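Long-range contact in FAD-binding PCMH-type domain-containing protein (Gibberella zeae, PDB 6YJO), which binds a covalently attached FAD cofactor and probably works as an oxygen-dependent oxidoreductase, apparently acting on oligosaccharides: residues 380-385 and 419-424. Sequence-based numbering, arbitrary orientation.
Sequences WYILID and WQFSDH
Tyr381 pairs with Ser422 and Leu383 with Gln420 as the hydrogen-bonded pairs of two antiparallel strands, neighbours inside the seven-stranded antiparallel sheet of this FAD-linked oxidoreductase; the short axes run at 169°. Ser422 N meets Tyr381 O at 3.0 Å in a nearly linear bond (173° at the hydrogen), whereas Tyr381 N sits above the carbonyl plane of Ser422 O. On the flavin-facing side, chi1 of Tyr381 (68°) sets CG between the backbone N and the carbonyl carbon, and the ring comes nearer the partner strand. Ser422 CB lies over one face, toward the rim, 3.5 Å from Tyr381 CZ, a CH-pi contact. Beside them, Gln420 lies extended next to Leu383, pointing the same way, with Gln420 NE2 3.7 Å from Leu383 CD1. On the other face, Ile384 CG2 stands over the centre of one face of the Trp419 indole, while Ile384 CD1 touches Trp419 CZ3 at 3.5 Å. Further out, Gln420 OE1 is hydrogen-bonded to Tyr104 OH, and the Gln420 side chain lies about 6 Å from the FAD. Ile382 packs on helix 357-371, Trp419 and Phe421 on helix 431-446. Phe363 meets the indole edge-to-face, and Trp419 NE1 is hydrogen-bonded to Thr352 OG1.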
loop_
_atom_site.group_PDB
_atom_site.type_symbol
_atom_site.label_atom_id
_atom_site.label_comp_id
_atom_site.label_asym_id
_atom_site.label_seq_id
_atom_site.Cartn_x
_atom_site.Cartn_y
_atom_site.Cartn_z
ATOM N N TRP A 380 -18.017 2.862 -9.140
ATOM C CA TRP A 380 -16.700 2.248 -9.172
ATOM C C TRP A 380 -15.732 3.155 -9.921
ATOM O O TRP A 380 -16.126 4.146 -10.541
ATOM C CB TRP A 380 -16.746 0.866 -9.841
ATOM C CG TRP A 380 -17.362 0.892 -11.215
ATOM C CD1 TRP A 380 -18.659 0.617 -11.534
ATOM C CD2 TRP A 380 -16.707 1.221 -12.451
ATOM N NE1 TRP A 380 -18.856 0.752 -12.888
ATOM C CE2 TRP A 380 -17.674 1.123 -13.474
ATOM C CE3 TRP A 380 -15.401 1.589 -12.791
ATOM C CZ2 TRP A 380 -17.375 1.378 -14.812
ATOM C CZ3 TRP A 380 -15.106 1.841 -14.122
ATOM C CH2 TRP A 380 -16.090 1.734 -15.114
ATOM N N TYR A 381 -14.448 2.807 -9.842
ATOM C CA TYR A 381 -13.413 3.400 -10.680
ATOM C C TYR A 381 -12.225 2.445 -10.694
ATOM O O TYR A 381 -12.141 1.520 -9.885
ATOM C CB TYR A 381 -13.006 4.798 -10.193
ATOM C CG TYR A 381 -12.292 4.820 -8.864
ATOM C CD1 TYR A 381 -10.926 4.576 -8.781
ATOM C CD2 TYR A 381 -12.979 5.099 -7.689
ATOM C CE1 TYR A 381 -10.267 4.599 -7.564
ATOM C CE2 TYR A 381 -12.329 5.124 -6.469
ATOM C CZ TYR A 381 -10.977 4.875 -6.411
ATOM O OH TYR A 381 -10.340 4.901 -5.192
ATOM N N ILE A 382 -11.304 2.684 -11.624
ATOM C CA ILE A 382 -10.163 1.800 -11.839
ATOM C C ILE A 382 -8.903 2.636 -12.031
ATOM O O ILE A 382 -8.916 3.638 -12.752
ATOM C CB ILE A 382 -10.397 0.875 -13.052
ATOM C CG1 ILE A 382 -11.596 -0.041 -12.786
ATOM C CG2 ILE A 382 -9.137 0.065 -13.363
ATOM C CD1 ILE A 382 -12.007 -0.902 -13.967
ATOM N N LEU A 383 -7.812 2.216 -11.390
ATOM C CA LEU A 383 -6.515 2.876 -11.499
ATOM C C LEU A 383 -5.495 1.861 -11.997
ATOM O O LEU A 383 -5.269 0.834 -11.345
ATOM C CB LEU A 383 -6.075 3.460 -10.154
ATOM C CG LEU A 383 -6.975 4.533 -9.539
ATOM C CD1 LEU A 383 -6.371 5.072 -8.255
ATOM C CD2 LEU A 383 -7.221 5.653 -10.528
ATOM N N ILE A 384 -4.888 2.145 -13.148
ATOM C CA ILE A 384 -3.884 1.279 -13.756
ATOM C C ILE A 384 -2.576 2.060 -13.774
ATOM O O ILE A 384 -2.361 2.910 -14.645
ATOM C CB ILE A 384 -4.275 0.830 -15.167
ATOM C CG1 ILE A 384 -5.775 0.547 -15.240
ATOM C CG2 ILE A 384 -3.488 -0.409 -15.562
ATOM C CD1 ILE A 384 -6.217 -0.038 -16.565
ATOM N N ASP A 385 -1.698 1.778 -12.817
ATOM C CA ASP A 385 -0.389 2.412 -12.783
ATOM C C ASP A 385 0.557 1.718 -13.751
ATOM O O ASP A 385 0.504 0.498 -13.927
ATOM C CB ASP A 385 0.194 2.357 -11.371
ATOM C CG ASP A 385 -0.570 3.217 -10.387
ATOM O OD1 ASP A 385 -0.434 4.457 -10.448
ATOM O OD2 ASP A 385 -1.307 2.652 -9.552
ATOM N N TRP A 419 -3.022 -2.765 -11.328
ATOM C CA TRP A 419 -4.436 -2.428 -11.381
ATOM C C TRP A 419 -4.998 -2.263 -9.977
ATOM O O TRP A 419 -4.633 -2.998 -9.057
ATOM C CB TRP A 419 -5.225 -3.515 -12.109
ATOM C CG TRP A 419 -4.743 -3.854 -13.486
ATOM C CD1 TRP A 419 -3.517 -4.346 -13.834
ATOM C CD2 TRP A 419 -5.497 -3.762 -14.701
ATOM N NE1 TRP A 419 -3.456 -4.548 -15.191
ATOM C CE2 TRP A 419 -4.658 -4.199 -15.748
ATOM C CE3 TRP A 419 -6.796 -3.346 -15.008
ATOM C CZ2 TRP A 419 -5.078 -4.230 -17.077
ATOM C CZ3 TRP A 419 -7.212 -3.381 -16.327
ATOM C CH2 TRP A 419 -6.356 -3.819 -17.344
ATOM N N GLN A 420 -5.895 -1.296 -9.816
ATOM C CA GLN A 420 -6.726 -1.213 -8.626
ATOM C C GLN A 420 -8.172 -1.031 -9.055
ATOM O O GLN A 420 -8.475 -0.174 -9.890
ATOM C CB GLN A 420 -6.304 -0.070 -7.698
ATOM C CG GLN A 420 -6.982 -0.147 -6.340
ATOM C CD GLN A 420 -6.691 1.043 -5.451
ATOM O OE1 GLN A 420 -7.003 1.028 -4.260
ATOM N NE2 GLN A 420 -6.102 2.084 -6.025
ATOM N N PHE A 421 -9.055 -1.853 -8.498
ATOM C CA PHE A 421 -10.489 -1.753 -8.728
ATOM C C PHE A 421 -11.133 -1.332 -7.417
ATOM O O PHE A 421 -10.948 -2.001 -6.395
ATOM C CB PHE A 421 -11.074 -3.084 -9.203
ATOM C CG PHE A 421 -10.284 -3.749 -10.300
ATOM C CD1 PHE A 421 -9.098 -4.410 -10.021
ATOM C CD2 PHE A 421 -10.747 -3.745 -11.605
ATOM C CE1 PHE A 421 -8.378 -5.033 -11.026
ATOM C CE2 PHE A 421 -10.034 -4.368 -12.613
ATOM C CZ PHE A 421 -8.848 -5.013 -12.322
ATOM N N SER A 422 -11.875 -0.229 -7.437
ATOM C CA SER A 422 -12.558 0.258 -6.250
ATOM C C SER A 422 -14.043 0.454 -6.528
ATOM O O SER A 422 -14.475 0.626 -7.672
ATOM C CB SER A 422 -11.945 1.571 -5.745
ATOM O OG SER A 422 -10.648 1.350 -5.215
ATOM N N ASP A 423 -14.824 0.406 -5.452
ATOM C CA ASP A 423 -16.257 0.676 -5.503
ATOM C C ASP A 423 -16.635 1.361 -4.202
ATOM O O ASP A 423 -16.389 0.817 -3.122
ATOM C CB ASP A 423 -17.062 -0.613 -5.695
ATOM C CG ASP A 423 -18.566 -0.388 -5.624
ATOM O OD1 ASP A 423 -19.057 0.125 -4.594
ATOM O OD2 ASP A 423 -19.261 -0.724 -6.606
ATOM N N HIS A 424 -17.216 2.552 -4.304
ATOM C CA HIS A 424 -17.614 3.286 -3.112
ATOM C C HIS A 424 -19.120 3.516 -3.136
ATOM O O HIS A 424 -19.588 4.656 -3.071
ATOM C CB HIS A 424 -16.843 4.608 -3.013
ATOM C CG HIS A 424 -15.367 4.431 -2.799
ATOM N ND1 HIS A 424 -14.729 4.817 -1.639
ATOM C CD2 HIS A 424 -14.408 3.899 -3.595
ATOM C CE1 HIS A 424 -13.441 4.536 -1.732
ATOM N NE2 HIS A 424 -13.220 3.978 -2.909
#